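PDB 3Q2K: oxidoreductase from Bordetella pertussis, which probably oxidises UDP-N-acetylglucosaminuronic acid with NAD as cofactor in the pathway to 2,3-diacetamido-2,3-dideoxy-D-mannuronic acid. Local coordinates for residues N289-W294 and D304-A309; S82-M87 and A109-Q114. All coordinates share one frame; numbering follows the deposited sequence.

Contact 1: residues N289-W294 and D304-A309; sequences NRIDEW and DKIREA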
ATOM      1  N   ASN C 289     -20.370  -8.553  35.200  1.00 28.59           N
ATOM      2  CA  ASN C 289     -21.302  -9.174  36.131  1.00 26.75           C
ATOM      3  C   ASN C 289     -21.883  -8.130  37.078  1.00 31.82           C
ATOM      4  O   ASN C 289     -22.687  -8.448  37.950  1.00 36.68           O
ATOM      5  CB  ASN C 289     -20.560 -10.213  36.969  1.00 28.84           C
ATOM      6  CG  ASN C 289     -19.270  -9.656  37.536  1.00 71.35           C
ATOM      7  OD1 ASN C 289     -18.260  -9.550  36.841  1.00 29.74           O
ATOM      8  ND2 ASN C 289     -19.312  -9.259  38.800  1.00 25.55           N
ATOM      9  N   ARG C 290     -21.482  -6.876  36.898  1.00 29.75           N
ATOM     10  CA  ARG C 290     -21.971  -5.845  37.792  1.00 29.64           C
ATOM     11  C   ARG C 290     -22.124  -4.505  37.092  1.00 71.33           C
ATOM     12  O   ARG C 290     -21.149  -3.862  36.705  1.00 34.42           O
ATOM     13  CB  ARG C 290     -21.036  -5.646  38.987  1.00 27.38           C
ATOM     14  CG  ARG C 290     -21.428  -4.389  39.745  1.00 32.44           C
ATOM     15  CD  ARG C 290     -20.567  -4.123  40.969  1.00 42.37           C
ATOM     16  NE  ARG C 290     -19.447  -3.302  40.523  1.00 70.91           N
ATOM     17  CZ  ARG C 290     -18.200  -3.753  40.499  1.00 54.99           C
ATOM     18  NH1 ARG C 290     -17.966  -4.977  40.951  1.00 44.95           N
ATOM     19  NH2 ARG C 290     -17.221  -2.979  40.056  1.00 67.30           N
ATOM     20  N   ILE C 291     -23.372  -4.070  36.982  1.00 25.45           N
ATOM     21  CA  ILE C 291     -23.645  -2.840  36.254  1.00 37.83           C
ATOM     22  C   ILE C 291     -23.268  -1.679  37.162  1.00 27.70           C
ATOM     23  O   ILE C 291     -23.876  -1.522  38.218  1.00 41.96           O
ATOM     24  CB  ILE C 291     -25.147  -2.769  35.937  1.00 27.59           C
ATOM     25  CG1 ILE C 291     -25.504  -3.797  34.864  1.00 23.68           C
ATOM     26  CG2 ILE C 291     -25.604  -1.387  35.497  1.00 26.33           C
ATOM     27  CD1 ILE C 291     -26.988  -3.786  34.581  1.00 38.02           C
ATOM     28  N   ASP C 292     -22.347  -0.828  36.722  1.00 38.12           N
ATOM     29  CA  ASP C 292     -21.919   0.325  37.513  1.00100.00           C
ATOM     30  C   ASP C 292     -22.541   1.670  37.155  1.00 66.37           C
ATOM     31  O   ASP C 292     -22.833   2.470  38.042  1.00 66.87           O
ATOM     32  CB  ASP C 292     -20.399   0.503  37.500  1.00 29.14           C
ATOM     33  CG  ASP C 292     -19.694  -0.606  38.238  1.00 66.88           C
ATOM     34  OD1 ASP C 292     -20.166  -1.019  39.319  1.00 53.43           O
ATOM     35  OD2 ASP C 292     -18.677  -1.061  37.682  1.00 41.67           O
ATOM     36  N   GLU C 293     -22.692   1.955  35.867  1.00 47.96           N
ATOM     37  CA  GLU C 293     -23.233   3.256  35.485  1.00 34.58           C
ATOM     38  C   GLU C 293     -24.430   2.943  34.596  1.00 43.16           C
ATOM     39  O   GLU C 293     -24.506   1.946  33.877  1.00 39.46           O
ATOM     40  CB  GLU C 293     -22.188   4.146  34.800  1.00 30.18           C
ATOM     41  CG  GLU C 293     -22.195   5.608  35.254  1.00 42.90           C
ATOM     42  CD  GLU C 293     -21.330   5.907  36.471  1.00 31.71           C
ATOM     43  OE1 GLU C 293     -20.403   5.119  36.774  1.00 55.02           O
ATOM     44  OE2 GLU C 293     -21.556   6.951  37.122  1.00 96.82           O
ATOM     45  N   TRP C 294     -25.458   3.769  34.718  1.00 23.86           N
ATOM     46  CA  TRP C 294     -26.663   3.420  33.986  1.00 29.03           C
ATOM     47  C   TRP C 294     -27.525   4.676  34.030  1.00 40.09           C
ATOM     48  O   TRP C 294     -28.146   4.964  35.051  1.00 56.54           O
ATOM     49  CB  TRP C 294     -27.295   2.150  34.563  1.00 26.35           C
ATOM     50  CG  TRP C 294     -28.650   1.774  34.011  1.00 27.63           C
ATOM     51  CD1 TRP C 294     -29.832   2.433  34.212  1.00 39.94           C
ATOM     52  CD2 TRP C 294     -28.954   0.690  33.123  1.00 32.27           C
ATOM     53  NE1 TRP C 294     -30.853   1.818  33.525  1.00 29.49           N
ATOM     54  CE2 TRP C 294     -30.333   0.754  32.835  1.00 43.15           C
ATOM     55  CE3 TRP C 294     -28.186  -0.310  32.520  1.00 29.98           C
ATOM     56  CZ2 TRP C 294     -30.965  -0.163  31.995  1.00 49.92           C
ATOM     57  CZ3 TRP C 294     -28.810  -1.199  31.668  1.00 32.21           C
ATOM     58  CH2 TRP C 294     -30.189  -1.131  31.417  1.00 24.04           C
ATOM     59  N   ASP C 304     -35.329  -0.282  37.488  1.00 48.14           N
ATOM     60  CA  ASP C 304     -35.382  -0.831  38.838  1.00 88.74           C
ATOM     61  C   ASP C 304     -34.836  -2.247  38.973  1.00 72.52           C
ATOM     62  O   ASP C 304     -34.923  -2.828  40.053  1.00 56.99           O
ATOM     63  CB  ASP C 304     -36.811  -0.811  39.383  1.00 64.08           C
ATOM     64  CG  ASP C 304     -37.434   0.568  39.309  1.00100.00           C
ATOM     65  OD1 ASP C 304     -36.771   1.535  39.742  1.00 95.26           O
ATOM     66  OD2 ASP C 304     -38.574   0.666  38.806  1.00100.00           O
ATOM     67  N   LYS C 305     -34.263  -2.816  37.919  1.00 43.81           N
ATOM     68  CA  LYS C 305     -33.993  -4.250  37.926  1.00 40.66           C
ATOM     69  C   LYS C 305     -32.505  -4.554  38.075  1.00 47.53           C
ATOM     70  O   LYS C 305     -32.067  -5.702  37.957  1.00 32.82           O
ATOM     71  CB  LYS C 305     -34.505  -4.877  36.626  1.00 40.30           C
ATOM     72  CG  LYS C 305     -36.009  -5.077  36.519  1.00 52.64           C
ATOM     73  CD  LYS C 305     -36.318  -6.168  35.496  1.00100.00           C
ATOM     74  CE  LYS C 305     -37.665  -5.984  34.807  1.00 87.76           C
ATOM     75  NZ  LYS C 305     -38.685  -5.374  35.710  1.00 90.86           N
ATOM     76  N   ILE C 306     -31.734  -3.500  38.324  1.00 30.84           N
ATOM     77  CA  ILE C 306     -30.278  -3.576  38.216  1.00 29.06           C
ATOM     78  C   ILE C 306     -29.554  -4.337  39.317  1.00100.00           C
ATOM     79  O   ILE C 306     -28.688  -5.183  39.066  1.00 30.25           O
ATOM     80  CB  ILE C 306     -29.614  -2.192  38.223  1.00 58.90           C
ATOM     81  CG1 ILE C 306     -30.181  -1.369  37.064  1.00 47.20           C
ATOM     82  CG2 ILE C 306     -28.098  -2.394  38.204  1.00 37.51           C
ATOM     83  CD1 ILE C 306     -29.848   0.102  37.127  1.00 70.91           C
ATOM     84  N   ARG C 307     -29.905  -3.968  40.544  1.00 28.32           N
ATOM     85  CA  ARG C 307     -29.201  -4.555  41.682  1.00 43.77           C
ATOM     86  C   ARG C 307     -29.520  -6.042  41.620  1.00 44.42           C
ATOM     87  O   ARG C 307     -28.657  -6.912  41.751  1.00 28.53           O
ATOM     88  CB  ARG C 307     -29.556  -3.917  43.030  1.00 41.05           C
ATOM     89  CG  ARG C 307     -28.342  -3.840  43.951  1.00 66.30           C
ATOM     90  CD  ARG C 307     -28.586  -3.384  45.385  1.00 44.28           C
ATOM     91  NE  ARG C 307     -28.431  -4.470  46.351  1.00 60.10           N
ATOM     92  CZ  ARG C 307     -29.441  -5.014  47.025  1.00 76.76           C
ATOM     93  NH1 ARG C 307     -29.245  -6.014  47.877  1.00 57.09           N
ATOM     94  NH2 ARG C 307     -30.668  -4.545  46.842  1.00 51.56           N
ATOM     95  N   GLU C 308     -30.784  -6.329  41.331  1.00 38.24           N
ATOM     96  CA  GLU C 308     -31.190  -7.719  41.209  1.00 26.22           C
ATOM     97  C   GLU C 308     -30.452  -8.379  40.042  1.00 61.90           C
ATOM     98  O   GLU C 308     -30.093  -9.550  40.115  1.00 31.72           O
ATOM     99  CB  GLU C 308     -32.720  -7.773  41.119  1.00 46.41           C
ATOM    100  CG  GLU C 308     -33.317  -8.846  40.214  1.00 69.60           C
ATOM    101  CD  GLU C 308     -34.834  -8.878  40.275  1.00100.00           C
ATOM    102  OE1 GLU C 308     -35.517  -8.432  39.325  1.00 57.42           O
ATOM    103  OE2 GLU C 308     -35.333  -9.348  41.319  1.00100.00           O
ATOM    104  N   ALA C 309     -30.187  -7.686  38.939  1.00 38.66           N
ATOM    105  CA  ALA C 309     -29.511  -8.384  37.846  1.00 29.32           C
ATOM    106  C   ALA C 309     -28.033  -8.648  38.182  1.00 27.82           C
ATOM    107  O   ALA C 309     -27.463  -9.704  37.887  1.00 24.82           O
ATOM    108  CB  ALA C 309     -29.648  -7.573  36.566  1.00 70.57           C
TER

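Contact 2: residues S82-M87 and A109-Q114; sequences SSLSDM and AIEVAQ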
ATOM      1  N   SER C  82     -13.308 -44.339  23.554  1.00 39.15           N
ATOM      2  CA  SER C  82     -11.986 -43.754  23.589  1.00 48.35           C
ATOM      3  C   SER C  82     -11.709 -43.080  22.255  1.00 46.42           C
ATOM      4  O   SER C  82     -10.679 -42.424  22.118  1.00 32.89           O
ATOM      5  CB  SER C  82     -10.920 -44.793  23.935  1.00 32.32           C
ATOM      6  OG  SER C  82     -10.815 -45.744  22.890  1.00 66.25           O
ATOM      7  N   SER C  83     -12.601 -43.186  21.278  1.00 69.08           N
ATOM      8  CA  SER C  83     -12.442 -42.306  20.124  1.00 81.84           C
ATOM      9  C   SER C  83     -13.787 -41.800  19.621  1.00 59.11           C
ATOM     10  O   SER C  83     -14.824 -42.398  19.899  1.00 43.23           O
ATOM     11  CB  SER C  83     -11.708 -42.986  18.969  1.00 38.24           C
ATOM     12  OG  SER C  83     -12.690 -43.459  18.062  1.00 62.33           O
ATOM     13  N   LEU C  84     -13.776 -40.711  18.861  1.00 39.32           N
ATOM     14  CA  LEU C  84     -15.064 -40.185  18.450  1.00 20.10           C
ATOM     15  C   LEU C  84     -15.649 -41.116  17.398  1.00 24.75           C
ATOM     16  O   LEU C  84     -16.867 -41.278  17.381  1.00 29.81           O
ATOM     17  CB  LEU C  84     -14.985 -38.742  17.945  1.00 26.30           C
ATOM     18  CG  LEU C  84     -16.261 -38.170  17.322  1.00 42.35           C
ATOM     19  CD1 LEU C  84     -17.305 -38.061  18.408  1.00 18.30           C
ATOM     20  CD2 LEU C  84     -16.007 -36.772  16.789  1.00 48.16           C
ATOM     21  N   SER C  85     -14.837 -41.693  16.515  1.00 29.76           N
ATOM     22  CA  SER C  85     -15.424 -42.594  15.522  1.00 46.64           C
ATOM     23  C   SER C  85     -16.232 -43.714  16.159  1.00 64.77           C
ATOM     24  O   SER C  85     -17.342 -44.030  15.726  1.00 37.38           O
ATOM     25  CB  SER C  85     -14.399 -43.205  14.565  1.00 31.38           C
ATOM     26  OG  SER C  85     -13.100 -42.890  15.032  1.00 77.44           O
ATOM     27  N   ASP C  86     -15.662 -44.280  17.217  1.00 30.99           N
ATOM     28  CA  ASP C  86     -16.311 -45.398  17.890  1.00 41.88           C
ATOM     29  C   ASP C  86     -17.624 -44.925  18.496  1.00 48.97           C
ATOM     30  O   ASP C  86     -18.666 -45.573  18.356  1.00 33.24           O
ATOM     31  CB  ASP C  86     -15.425 -45.983  18.990  1.00 55.61           C
ATOM     32  CG  ASP C  86     -14.077 -46.429  18.460  1.00 63.61           C
ATOM     33  OD1 ASP C  86     -13.973 -46.561  17.222  1.00100.00           O
ATOM     34  OD2 ASP C  86     -13.136 -46.623  19.261  1.00 84.18           O
ATOM     35  N   MET C  87     -17.553 -43.766  19.143  1.00 43.12           N
ATOM     36  CA  MET C  87     -18.698 -43.277  19.894  1.00 38.85           C
ATOM     37  C   MET C  87     -19.835 -43.038  18.908  1.00 71.12           C
ATOM     38  O   MET C  87     -21.012 -43.230  19.200  1.00 36.63           O
ATOM     39  CB  MET C  87     -18.344 -41.982  20.617  1.00 48.48           C
ATOM     40  CG  MET C  87     -19.577 -41.258  21.121  1.00 29.19           C
ATOM     41  SD  MET C  87     -18.955 -39.922  22.155  1.00 58.42           S
ATOM     42  CE  MET C  87     -20.348 -39.508  23.207  1.00 51.89           C
ATOM     43  N   ALA C 109     -16.977 -31.467  14.513  1.00 35.81           N
ATOM     44  CA  ALA C 109     -18.368 -31.139  14.221  1.00 19.55           C
ATOM     45  C   ALA C 109     -18.748 -31.696  12.855  1.00 25.69           C
ATOM     46  O   ALA C 109     -19.901 -32.055  12.651  1.00 25.41           O
ATOM     47  CB  ALA C 109     -18.640 -29.664  14.261  1.00 14.71           C
ATOM     48  N   ILE C 110     -17.808 -31.748  11.918  1.00 29.49           N
ATOM     49  CA  ILE C 110     -18.117 -32.222  10.570  1.00 35.45           C
ATOM     50  C   ILE C 110     -18.365 -33.738  10.595  1.00 41.53           C
ATOM     51  O   ILE C 110     -19.377 -34.207  10.075  1.00 30.93           O
ATOM     52  CB  ILE C 110     -16.989 -31.798   9.608  1.00 29.52           C
ATOM     53  CG1 ILE C 110     -16.928 -30.274   9.437  1.00 22.18           C
ATOM     54  CG2 ILE C 110     -17.000 -32.544   8.271  1.00 26.03           C
ATOM     55  CD1 ILE C 110     -15.987 -29.932   8.307  1.00 25.75           C
ATOM     56  N   GLU C 111     -17.538 -34.530  11.270  1.00 32.08           N
ATOM     57  CA  GLU C 111     -17.835 -35.954  11.434  1.00 59.57           C
ATOM     58  C   GLU C 111     -19.107 -36.259  12.234  1.00 34.65           C
ATOM     59  O   GLU C 111     -19.908 -37.136  11.908  1.00 36.49           O
ATOM     60  CB  GLU C 111     -16.619 -36.610  12.081  1.00 36.81           C
ATOM     61  CG  GLU C 111     -16.702 -38.105  12.367  1.00 37.79           C
ATOM     62  CD  GLU C 111     -15.476 -38.616  13.109  1.00100.00           C
ATOM     63  OE1 GLU C 111     -15.263 -39.834  13.302  1.00 52.09           O
ATOM     64  OE2 GLU C 111     -14.658 -37.776  13.534  1.00 51.30           O
ATOM     65  N   VAL C 112     -19.358 -35.477  13.277  1.00 27.28           N
ATOM     66  CA  VAL C 112     -20.615 -35.659  13.988  1.00 17.54           C
ATOM     67  C   VAL C 112     -21.732 -35.415  12.990  1.00 38.84           C
ATOM     68  O   VAL C 112     -22.699 -36.163  12.887  1.00 45.32           O
ATOM     69  CB  VAL C 112     -20.802 -34.708  15.185  1.00 26.83           C
ATOM     70  CG1 VAL C 112     -22.250 -34.677  15.644  1.00 22.56           C
ATOM     71  CG2 VAL C 112     -19.916 -35.158  16.342  1.00 29.38           C
ATOM     72  N   ALA C 113     -21.615 -34.342  12.223  1.00 35.04           N
ATOM     73  CA  ALA C 113     -22.767 -34.054  11.385  1.00 33.72           C
ATOM     74  C   ALA C 113     -22.931 -35.106  10.296  1.00 35.37           C
ATOM     75  O   ALA C 113     -24.060 -35.433   9.934  1.00 24.88           O
ATOM     76  CB  ALA C 113     -22.680 -32.661  10.801  1.00 38.53           C
ATOM     77  N   GLN C 114     -21.833 -35.598   9.729  1.00 29.71           N
ATOM     78  CA  GLN C 114     -21.962 -36.666   8.741  1.00 26.95           C
ATOM     79  C   GLN C 114     -22.599 -37.953   9.270  1.00 46.34           C
ATOM     80  O   GLN C 114     -23.039 -38.815   8.505  1.00 36.80           O
ATOM     81  CB  GLN C 114     -20.576 -36.962   8.162  1.00 46.15           C
ATOM     82  CG  GLN C 114     -19.975 -35.752   7.461  1.00 25.49           C
ATOM     83  CD  GLN C 114     -18.621 -36.042   6.856  1.00 59.63           C
ATOM     84  OE1 GLN C 114     -17.894 -36.896   7.361  1.00 51.51           O
ATOM     85  NE2 GLN C 114     -18.276 -35.345   5.776  1.00 27.63           N
TER

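Contact 1: residues N289-W294 and D304-A309
Ile291 and Trp294, both on strand 290-296, press against a single residue of helix 306-315, Ile306, and so pack that helix onto the edge of the mixed sheet in the C-terminal alpha/beta domain. Coming along 304-309, the first landmark is Lys305, the N-cap of the helix; its carbonyl O accepts a 2.9 Å bond from Ala309 N and so closes the first turn. Next comes Ile306, whose two branches part company. CG2, anti to the backbone N, drops onto Ile291, 3.7 Å from that residue's CB, and the two isoleucines lie roughly perpendicular. The other branch carries CD1 out over the indole of Trp294: it lies 3.9 Å from the centroid of the five-membered ring and 18° off the ring normal, a CH-pi contact over the face. The indole is steadied by a bond from NE1 to Asp303 OD1 and by an edge-to-face contact with Phe296. Farther on, Ala309 turns to Ala156 and Leu160 of helix 156-166, and Leu160 also touches Ile291.

Three positions apart, Ile291 and Trp294 would face opposite ways on a regular strand. The classic beta bulge at Asp292 and Glu293, both opposite Arg282, puts them on the same side. Arg290 and Asp292, whose CB atoms are directed away from 304-309, pair with each other: Arg290 NE holds Asp292 OD1 at 2.7 Å, in the guanidinium plane and on the syn lone pair. That charged pair is separate from the apolar contact; between 289-294 and 304-309 there is no hydrogen bond, and the contact rests on aliphatic and CH-pi packing.

Contact 2: residues S82-M87 and A109-Q114
Glu111 reaches across from helix 105-114 to the start of helix 84-90, where its carboxylate meets Leu84 and Ser85. From CB the chain sets out with CG anti to the backbone N (chi1 179°) and stays extended to the end, so CB and CG serve as the arm that carries the acid group over to the neighbouring helix. At CD the contact begins, 4.2 Å from Leu84 CD2. The two oxygens then divide the first turn between them. OE2 rests on the leucine, 3.7 Å from its CD2, as leucine and glutamate run alongside each other with opposite sense. OE1 lies beside the backbone of the next residue, 3.5 Å from Ser85 CA, and it is also 3.7 Å from Ser85 CB. Deeper in, Leu84 CD2 comes to 4.3 Å from Val112 CG2, a looser apolar contact on the side of the parallel sheet.

The helix start has its own fastening. Ser83 is the N-cap: its OG accepts from Asp86 N at 3.2 Å, nearly straight at 170°, and shares a hydrogen bond with Ser85 OG. Both helices belong to the NAD-binding Rossmann fold and lie side by side against its parallel sheet; Met87 of one and Val112 of the other both touch Leu96 of strand 95-98. The contact borders the cofactor pocket, with the Leu84 side chain about 5 Å from the bound NADH.

No hydrogen bond links the segments. The carboxylate of Glu111 nonetheless sits by the amino-terminal turn of a helix, where the helix dipole would probably favour a negative charge, while Leu84 and Val112 supply the apolar part of the contact underneath.

The two contacts belong to different halves of the chain. Contact 2 lies in the NAD-binding Rossmann fold, contact 1 in the C-terminal alpha/beta domain at a strand that is outermost in the large mixed sheet within this chain. Their centres are 43 Å apart on opposite sides of the chain's centre, and the nearest atoms are about 30 Å from each other. Contact 2 is the one beside a ligand: the side chain of Leu84 comes to about 7 Å from that of Thr64, a cofactor-binding residue. Contact 1 stands away from the annotated sites, though Glu293, next to its touching residues, packs on Leu268 of a second subunit.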